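Local coordinates for protein aminopeptidase N (Francisella tularensis subsp. tularensis, PDB 5DLL) that is a zinc-dependent metallopeptidase of the M1 family that releases N-terminal amino acids from peptides, probably during the breakdown of intracellular peptides, at residues A[579-584]-A[618-623]; A[570-575]-A[588-593]; A[612-617]-A[638-643]. All blocks are in the same frame, centred on the assembly; numbering follows the deposited sequence.

Interaction 1. Residues A[579-584]-A[618-623]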
loop_
_atom_site.group_PDB
_atom_site.type_symbol
_atom_site.label_atom_id
_atom_site.label_comp_id
_atom_site.label_asym_id
_atom_site.label_seq_id
_atom_site.Cartn_x
_atom_site.Cartn_y
_atom_site.Cartn_z
ATOM N N ILE A 579 13.212 -1.170 28.169
ATOM C CA ILE A 579 13.218 -0.227 29.290
ATOM C C ILE A 579 11.801 0.019 29.806
ATOM O O ILE A 579 11.570 0.057 31.016
ATOM C CB ILE A 579 13.861 1.126 28.880
ATOM C CG1 ILE A 579 15.379 0.970 28.685
ATOM C CG2 ILE A 579 13.561 2.225 29.899
ATOM C CD1 ILE A 579 16.181 0.855 29.968
ATOM N N ILE A 580 10.860 0.176 28.878
ATOM C CA ILE A 580 9.475 0.512 29.213
ATOM C C ILE A 580 8.803 -0.636 29.972
ATOM O O ILE A 580 8.152 -0.412 30.999
ATOM C CB ILE A 580 8.649 0.832 27.945
ATOM C CG1 ILE A 580 9.286 1.992 27.151
ATOM C CG2 ILE A 580 7.190 1.122 28.301
ATOM C CD1 ILE A 580 8.719 3.367 27.416
ATOM N N LEU A 581 8.973 -1.857 29.467
ATOM C CA LEU A 581 8.328 -3.044 30.047
ATOM C C LEU A 581 8.839 -3.363 31.452
ATOM O O LEU A 581 8.088 -3.860 32.289
ATOM C CB LEU A 581 8.511 -4.265 29.136
ATOM C CG LEU A 581 7.941 -4.168 27.716
ATOM C CD1 LEU A 581 8.230 -5.452 26.954
ATOM C CD2 LEU A 581 6.448 -3.869 27.727
ATOM N N ASN A 582 10.108 -3.060 31.712
ATOM C CA ASN A 582 10.679 -3.217 33.049
ATOM C C ASN A 582 10.331 -2.059 33.990
ATOM O O ASN A 582 10.773 -2.055 35.141
ATOM C CB ASN A 582 12.206 -3.364 32.968
ATOM C CG ASN A 582 12.646 -4.515 32.073
ATOM O OD1 ASN A 582 13.645 -4.411 31.362
ATOM N ND2 ASN A 582 11.899 -5.614 32.100
ATOM N N ASN A 583 9.541 -1.090 33.517
ATOM C CA ASN A 583 9.240 0.130 34.277
ATOM C C ASN A 583 10.532 0.789 34.774
ATOM O O ASN A 583 10.576 1.367 35.863
ATOM C CB ASN A 583 8.290 -0.173 35.449
ATOM C CG ASN A 583 6.912 -0.625 34.991
ATOM O OD1 ASN A 583 6.514 -1.768 35.210
ATOM N ND2 ASN A 583 6.175 0.274 34.355
ATOM N N ALA A 584 11.575 0.702 33.952
ATOM C CA ALA A 584 12.926 1.061 34.366
ATOM C C ALA A 584 13.210 2.541 34.156
ATOM O O ALA A 584 12.622 3.181 33.277
ATOM C CB ALA A 584 13.942 0.223 33.603
ATOM N N SER A 618 0.793 1.527 21.260
ATOM C CA SER A 618 0.208 0.394 20.539
ATOM C C SER A 618 1.272 -0.569 20.002
ATOM O O SER A 618 1.036 -1.776 19.918
ATOM C CB SER A 618 -0.687 0.891 19.396
ATOM O OG SER A 618 -0.047 1.900 18.634
ATOM N N THR A 619 2.438 -0.033 19.646
ATOM C CA THR A 619 3.557 -0.851 19.183
ATOM C C THR A 619 4.153 -1.650 20.337
ATOM O O THR A 619 4.394 -2.851 20.207
ATOM C CB THR A 619 4.663 0.010 18.543
ATOM O OG1 THR A 619 4.102 0.798 17.485
ATOM C CG2 THR A 619 5.783 -0.869 17.990
ATOM N N ILE A 620 4.378 -0.987 21.466
ATOM C CA ILE A 620 4.893 -1.664 22.660
ATOM C C ILE A 620 3.936 -2.776 23.109
ATOM O O ILE A 620 4.372 -3.859 23.515
ATOM C CB ILE A 620 5.128 -0.668 23.817
ATOM C CG1 ILE A 620 6.250 0.313 23.452
ATOM C CG2 ILE A 620 5.480 -1.406 25.106
ATOM C CD1 ILE A 620 6.260 1.573 24.289
ATOM N N ALA A 621 2.636 -2.503 23.014
ATOM C CA ALA A 621 1.596 -3.477 23.366
ATOM C C ALA A 621 1.662 -4.779 22.554
ATOM O O ALA A 621 1.233 -5.828 23.032
ATOM C CB ALA A 621 0.225 -2.839 23.216
ATOM N N GLU A 622 2.195 -4.709 21.336
ATOM C CA GLU A 622 2.380 -5.898 20.496
ATOM C C GLU A 622 3.372 -6.903 21.101
ATOM O O GLU A 622 3.343 -8.083 20.763
ATOM C CB GLU A 622 2.837 -5.493 19.085
ATOM C CG GLU A 622 1.802 -4.699 18.293
ATOM C CD GLU A 622 2.358 -4.047 17.031
ATOM O OE1 GLU A 622 3.575 -4.156 16.764
ATOM O OE2 GLU A 622 1.572 -3.412 16.293
ATOM N N ALA A 623 4.253 -6.434 21.982
ATOM C CA ALA A 623 5.186 -7.316 22.690
ATOM C C ALA A 623 4.481 -8.161 23.753
ATOM O O ALA A 623 4.903 -9.276 24.054
ATOM C CB ALA A 623 6.296 -6.496 23.333
#

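Interaction 2. Residues A[570-575]-A[588-593]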
loop_
_atom_site.group_PDB
_atom_site.type_symbol
_atom_site.label_atom_id
_atom_site.label_comp_id
_atom_site.label_asym_id
_atom_site.label_seq_id
_atom_site.Cartn_x
_atom_site.Cartn_y
_atom_site.Cartn_z
ATOM N N ASP A 570 16.706 -0.292 14.650
ATOM C CA ASP A 570 16.066 -1.505 15.161
ATOM C C ASP A 570 16.548 -1.851 16.564
ATOM O O ASP A 570 15.749 -2.210 17.428
ATOM C CB ASP A 570 16.325 -2.688 14.218
ATOM C CG ASP A 570 15.371 -3.846 14.454
ATOM O OD1 ASP A 570 14.156 -3.600 14.600
ATOM O OD2 ASP A 570 15.833 -5.009 14.481
ATOM N N SER A 571 17.856 -1.740 16.778
ATOM C CA SER A 571 18.462 -2.032 18.077
ATOM C C SER A 571 18.120 -0.976 19.129
ATOM O O SER A 571 18.002 -1.296 20.309
ATOM C CB SER A 571 19.982 -2.154 17.941
ATOM O OG SER A 571 20.327 -3.208 17.062
ATOM N N LEU A 572 17.970 0.276 18.703
ATOM C CA LEU A 572 17.611 1.363 19.614
ATOM C C LEU A 572 16.146 1.259 20.059
ATOM O O LEU A 572 15.825 1.496 21.226
ATOM C CB LEU A 572 17.872 2.721 18.955
ATOM C CG LEU A 572 17.821 3.963 19.857
ATOM C CD1 LEU A 572 18.789 3.854 21.027
ATOM C CD2 LEU A 572 18.108 5.217 19.044
ATOM N N GLN A 573 15.264 0.898 19.130
ATOM C CA GLN A 573 13.849 0.702 19.447
ATOM C C GLN A 573 13.665 -0.536 20.337
ATOM O O GLN A 573 12.736 -0.595 21.138
ATOM C CB GLN A 573 13.011 0.574 18.163
ATOM C CG GLN A 573 13.071 1.784 17.231
ATOM C CD GLN A 573 12.112 2.909 17.604
ATOM O OE1 GLN A 573 10.899 2.807 17.399
ATOM N NE2 GLN A 573 12.660 4.006 18.122
ATOM N N GLN A 574 14.555 -1.517 20.198
ATOM C CA GLN A 574 14.515 -2.722 21.024
ATOM C C GLN A 574 14.924 -2.437 22.466
ATOM O O GLN A 574 14.397 -3.044 23.397
ATOM C CB GLN A 574 15.424 -3.798 20.433
ATOM C CG GLN A 574 15.400 -5.113 21.197
ATOM C CD GLN A 574 15.694 -6.311 20.313
ATOM O OE1 GLN A 574 15.051 -6.509 19.280
ATOM N NE2 GLN A 574 16.662 -7.126 20.721
ATOM N N ILE A 575 15.868 -1.517 22.641
ATOM C CA ILE A 575 16.331 -1.116 23.971
ATOM C C ILE A 575 15.249 -0.315 24.690
ATOM O O ILE A 575 14.837 -0.673 25.794
ATOM C CB ILE A 575 17.627 -0.282 23.887
ATOM C CG1 ILE A 575 18.799 -1.168 23.450
ATOM C CG2 ILE A 575 17.950 0.369 25.226
ATOM C CD1 ILE A 575 19.976 -0.400 22.887
ATOM N N ASP A 588 22.433 5.694 31.964
ATOM C CA ASP A 588 23.385 6.778 31.694
ATOM C C ASP A 588 24.075 6.593 30.331
ATOM O O ASP A 588 24.218 7.547 29.563
ATOM C CB ASP A 588 24.432 6.854 32.818
ATOM C CG ASP A 588 24.802 8.284 33.193
ATOM O OD1 ASP A 588 24.113 9.228 32.749
ATOM O OD2 ASP A 588 25.777 8.462 33.955
ATOM N N GLU A 589 24.489 5.362 30.036
ATOM C CA GLU A 589 25.120 5.038 28.756
ATOM C C GLU A 589 24.110 5.120 27.613
ATOM O O GLU A 589 24.486 5.368 26.465
ATOM C CB GLU A 589 25.754 3.642 28.788
ATOM C CG GLU A 589 27.018 3.545 29.635
ATOM C CD GLU A 589 26.740 3.474 31.128
ATOM O OE1 GLU A 589 25.942 2.609 31.545
ATOM O OE2 GLU A 589 27.319 4.282 31.890
ATOM N N PHE A 590 22.834 4.901 27.932
ATOM C CA PHE A 590 21.745 5.063 26.967
ATOM C C PHE A 590 21.588 6.527 26.549
ATOM O O PHE A 590 21.557 6.832 25.359
ATOM C CB PHE A 590 20.427 4.533 27.552
ATOM C CG PHE A 590 19.241 4.703 26.643
ATOM C CD1 PHE A 590 19.006 3.801 25.611
ATOM C CD2 PHE A 590 18.356 5.761 26.819
ATOM C CE1 PHE A 590 17.916 3.954 24.768
ATOM C CE2 PHE A 590 17.265 5.920 25.980
ATOM C CZ PHE A 590 17.045 5.016 24.953
ATOM N N LEU A 591 21.492 7.420 27.529
ATOM C CA LEU A 591 21.376 8.861 27.274
ATOM C C LEU A 591 22.442 9.396 26.316
ATOM O O LEU A 591 22.148 10.231 25.461
ATOM C CB LEU A 591 21.473 9.637 28.590
ATOM C CG LEU A 591 20.256 9.578 29.511
ATOM C CD1 LEU A 591 20.644 9.945 30.935
ATOM C CD2 LEU A 591 19.150 10.487 28.996
ATOM N N ASN A 592 23.677 8.927 26.475
ATOM C CA ASN A 592 24.801 9.442 25.694
ATOM C C ASN A 592 24.847 8.883 24.280
ATOM O O ASN A 592 25.319 9.560 23.368
ATOM C CB ASN A 592 26.127 9.186 26.416
ATOM C CG ASN A 592 26.252 9.981 27.704
ATOM O OD1 ASN A 592 25.998 11.190 27.733
ATOM N ND2 ASN A 592 26.646 9.307 28.778
ATOM N N ALA A 593 24.373 7.651 24.097
ATOM C CA ALA A 593 24.179 7.094 22.752
ATOM C C ALA A 593 23.038 7.833 22.040
ATOM O O ALA A 593 23.101 8.095 20.838
ATOM C CB ALA A 593 23.886 5.603 22.824
#

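Interaction 3. Residues A[612-617]-A[638-643]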
loop_
_atom_site.group_PDB
_atom_site.type_symbol
_atom_site.label_atom_id
_atom_site.label_comp_id
_atom_site.label_asym_id
_atom_site.label_seq_id
_atom_site.Cartn_x
_atom_site.Cartn_y
_atom_site.Cartn_z
ATOM N N LEU A 612 14.892 8.506 17.135
ATOM C CA LEU A 612 14.752 9.278 18.369
ATOM C C LEU A 612 13.313 9.350 18.894
ATOM O O LEU A 612 13.095 9.721 20.051
ATOM C CB LEU A 612 15.320 10.693 18.194
ATOM C CG LEU A 612 16.834 10.851 17.989
ATOM C CD1 LEU A 612 17.196 12.327 17.995
ATOM C CD2 LEU A 612 17.659 10.115 19.032
ATOM N N LEU A 613 12.332 9.003 18.065
ATOM C CA LEU A 613 10.945 8.975 18.525
ATOM C C LEU A 613 10.679 7.640 19.215
ATOM O O LEU A 613 10.825 6.580 18.605
ATOM C CB LEU A 613 9.977 9.206 17.361
ATOM C CG LEU A 613 8.597 9.784 17.706
ATOM C CD1 LEU A 613 8.698 11.016 18.602
ATOM C CD2 LEU A 613 7.843 10.118 16.425
ATOM N N ILE A 614 10.304 7.709 20.491
ATOM C CA ILE A 614 10.056 6.518 21.313
ATOM C C ILE A 614 8.841 5.759 20.751
ATOM O O ILE A 614 7.831 6.387 20.412
ATOM C CB ILE A 614 9.814 6.910 22.798
ATOM C CG1 ILE A 614 11.064 7.559 23.406
ATOM C CG2 ILE A 614 9.417 5.708 23.647
ATOM C CD1 ILE A 614 12.182 6.591 23.740
ATOM N N PRO A 615 8.934 4.412 20.642
ATOM C CA PRO A 615 7.814 3.643 20.082
ATOM C C PRO A 615 6.480 3.999 20.729
ATOM O O PRO A 615 6.389 4.067 21.959
ATOM C CB PRO A 615 8.175 2.188 20.403
ATOM C CG PRO A 615 9.650 2.173 20.572
ATOM C CD PRO A 615 10.079 3.549 20.997
ATOM N N ILE A 616 5.462 4.244 19.908
ATOM C CA ILE A 616 4.121 4.516 20.421
ATOM C C ILE A 616 3.558 3.314 21.189
ATOM O O ILE A 616 4.015 2.174 21.031
ATOM C CB ILE A 616 3.136 4.972 19.316
ATOM C CG1 ILE A 616 3.082 3.963 18.161
ATOM C CG2 ILE A 616 3.525 6.353 18.805
ATOM C CD1 ILE A 616 1.876 4.137 17.264
ATOM N N GLU A 617 2.552 3.589 22.011
ATOM C CA GLU A 617 2.072 2.638 23.011
ATOM C C GLU A 617 1.488 1.368 22.385
ATOM O O GLU A 617 1.677 0.266 22.912
ATOM C CB GLU A 617 1.042 3.310 23.927
ATOM C CG GLU A 617 1.566 4.547 24.654
ATOM C CD GLU A 617 1.234 5.853 23.942
ATOM O OE1 GLU A 617 2.112 6.408 23.244
ATOM O OE2 GLU A 617 0.085 6.320 24.074
ATOM N N ASN A 638 7.024 8.414 31.438
ATOM C CA ASN A 638 8.173 8.589 32.324
ATOM C C ASN A 638 9.485 8.757 31.575
ATOM O O ASN A 638 10.219 9.708 31.833
ATOM C CB ASN A 638 8.287 7.415 33.298
ATOM C CG ASN A 638 9.345 7.640 34.358
ATOM O OD1 ASN A 638 9.466 8.733 34.912
ATOM N ND2 ASN A 638 10.120 6.603 34.650
ATOM N N VAL A 639 9.785 7.845 30.653
ATOM C CA VAL A 639 11.043 7.927 29.901
ATOM C C VAL A 639 11.064 9.108 28.931
ATOM O O VAL A 639 12.101 9.756 28.766
ATOM C CB VAL A 639 11.394 6.625 29.145
ATOM C CG1 VAL A 639 11.380 5.437 30.097
ATOM C CG2 VAL A 639 10.465 6.390 27.964
ATOM N N VAL A 640 9.925 9.391 28.301
ATOM C CA VAL A 640 9.825 10.516 27.369
ATOM C C VAL A 640 10.025 11.833 28.118
ATOM O O VAL A 640 10.671 12.747 27.602
ATOM C CB VAL A 640 8.490 10.494 26.574
ATOM C CG1 VAL A 640 8.160 11.857 25.972
ATOM C CG2 VAL A 640 8.553 9.435 25.479
ATOM N N ASN A 641 9.487 11.920 29.333
ATOM C CA ASN A 641 9.696 13.092 30.187
ATOM C C ASN A 641 11.159 13.264 30.618
ATOM O O ASN A 641 11.651 14.389 30.705
ATOM C CB ASN A 641 8.797 13.034 31.426
ATOM C CG ASN A 641 9.216 14.027 32.496
ATOM O OD1 ASN A 641 9.846 13.656 33.489
ATOM N ND2 ASN A 641 8.900 15.299 32.280
ATOM N N GLN A 642 11.844 12.156 30.897
ATOM C CA GLN A 642 13.251 12.209 31.286
ATOM C C GLN A 642 14.128 12.747 30.153
ATOM O O GLN A 642 14.880 13.702 30.349
ATOM C CB GLN A 642 13.748 10.838 31.754
ATOM C CG GLN A 642 13.269 10.470 33.153
ATOM C CD GLN A 642 13.950 9.233 33.715
ATOM O OE1 GLN A 642 15.119 8.968 33.434
ATOM N NE2 GLN A 642 13.221 8.475 34.531
ATOM N N LEU A 643 14.010 12.149 28.971
ATOM C CA LEU A 643 14.761 12.598 27.793
ATOM C C LEU A 643 14.510 14.071 27.491
ATOM O O LEU A 643 15.436 14.811 27.159
ATOM C CB LEU A 643 14.373 11.777 26.566
ATOM C CG LEU A 643 14.753 10.297 26.576
ATOM C CD1 LEU A 643 13.931 9.540 25.543
ATOM C CD2 LEU A 643 16.241 10.126 26.315
#

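Interaction 1. Residues A[579-584]-A[618-623]
The carbonyl oxygen of I580, a residue whose side chain packs on I620, is gripped twice: I580 O accepts N583 N at 3.0 Å and also takes a hydrogen bond from the hydroxyl of S635 on helix 629-646. The first of these bonds belongs to a Schellman motif. N583 leaves the helix with a positive phi of 51°, and A584 N reaches back to I579 O at 3.0 Å, so the backbone ends helix 565-581 at this turn.

Across the gap to 618-623 the contact is wholly apolar, and it illustrates how two residues at a helix end can share one partner. I620 supplies both of its branches. The I620 and I580 side chains cross at about a right angle, I620 CD1 lying 4.1 Å from I580 CG2, with I580 CG1 scarcely farther. The other branch, I620 CG2, meets L581 CD2 at 3.7 Å as the two side chains slide past each other in opposite directions. The L581 chain runs extended to CD1, which is anti to CA (chi2 179°); this carries L581 CD1 to A623 CB, 4.2 Å away. I580 and I620 form the buried side of the contact, whereas A623 sits at the solvent margin. Outside the two segments I580 also touches R636 and V639 of helix 629-646, and I620 touches P615. Such apolar packing between the end of one helix and the short helix 617-621 with the residues after it is consistent with the ARM-repeat-like helical architecture of the C-terminal part of M1 aminopeptidases.

Interaction 2. Residues A[570-575]-A[588-593]
I575 and L572, one helical turn apart on helix 565-581, both press on the ring of F590, and this is the tight part of the contact. I575 CG2 lies equally near two ring carbons, 3.6 Å from F590 CD1 and from F590 CE1. L572 CD1 arrives separately, at 3.8 Å from F590 CE1, so CE1 meets methyl groups of two residues, which reach it from directions roughly at right angles. Both methyls approach the ring obliquely. The ring is sent across the gap by the first torsion of F590, which sets CG anti to the backbone N (chi1 178°); L572 has the same choice (chi1 -168°), and its chain crosses that of F590 at about a right angle. I575 instead uses its short branch, and its side chain slides past F590 in the opposite direction.

The two segments run antiparallel, as expected for consecutive helices 565-581 and 588-598 joined by a short turn. This helical hairpin is the kind of unit from which ARM-like helical arrays are assembled. Here the ring of F590 bridges the two helices at this level, while a third, helix 552-561, adds L555 and L556 against I575.

Packing fades beyond the ring. The CB of A593 points to the opposing helix, yet stays 5.7 Å from L572 CD1, the nearest side-chain carbon there. D588, E589 and N592 occupy the solvent-exposed flank of their helix and make no contact with 570-575. On the other segment D570 also turns elsewhere, forming a salt bridge through OD1 to R361 NH1 of helix 349-369, within the M1 peptidase family region. L591 leans instead on L643 and K646 of helix 629-646.

Interaction 3. Residues A[612-617]-A[638-643]
I614 meets V639, V640 and L643 through aliphatic carbons alone, and the flat groups nearby stand around this contact rather than in it. The side chain of Y683, from helix 668-685, touches both I614 and L643. The guanidinium group of R636 holds the loop backbone, its NH2 bonded to I614 O and its NE to P615 O, so that two successive carbonyls share one flat donor group.

Inside this frame, I614 makes all the contacts from its side. Its CG1 lies 3.8 Å from V640 CG2, with the two side chains sliding past each other in opposite directions. V640 presents that methyl because its first torsion puts CG1 anti to the backbone N (chi1 161°) and leaves CG2 facing the loop. With L643 the approach is tip to tip, I614 CD1 to L643 CD1 at 3.9 Å. The remaining branch, I614 CG2, touches V639 CG2 more loosely at 4.5 Å.

The arrangement is that of an extended interhelical loop laid on helix 629-646, the second helix after it, within an ARM-like helical array. Residues 613-616 have polyproline-II-like backbone angles, and I616 then takes the N-cap position of helix 617-621. All four residues in contact are buried. V639 also touches I579 and I580 of helix 565-581, its CG2 shared between I614 and I580, and L643 packs also against F594 of helix 588-598.

Following the chain, helix 565-581 enters first and serves two contacts. Interaction 2 closes the shortest loop, with 12 residues between its segments, by folding helix 588-598 back on helix 565-581. Interaction 1 starts later on that same helix and spans 33 residues to reach 618-623, so its path crosses that of interaction 2. Interaction 3 opens only after interaction 2 has closed; it bridges 20 residues from 612-617 to helix 629-646 and likewise crosses interaction 1. Direct touches knit the neighbours together: a probable hydrogen bond from Q573 NE2 to L613 O joins interactions 2 and 3, while interactions 1 and 3 also touch where helix 565-581 meets helix 629-646.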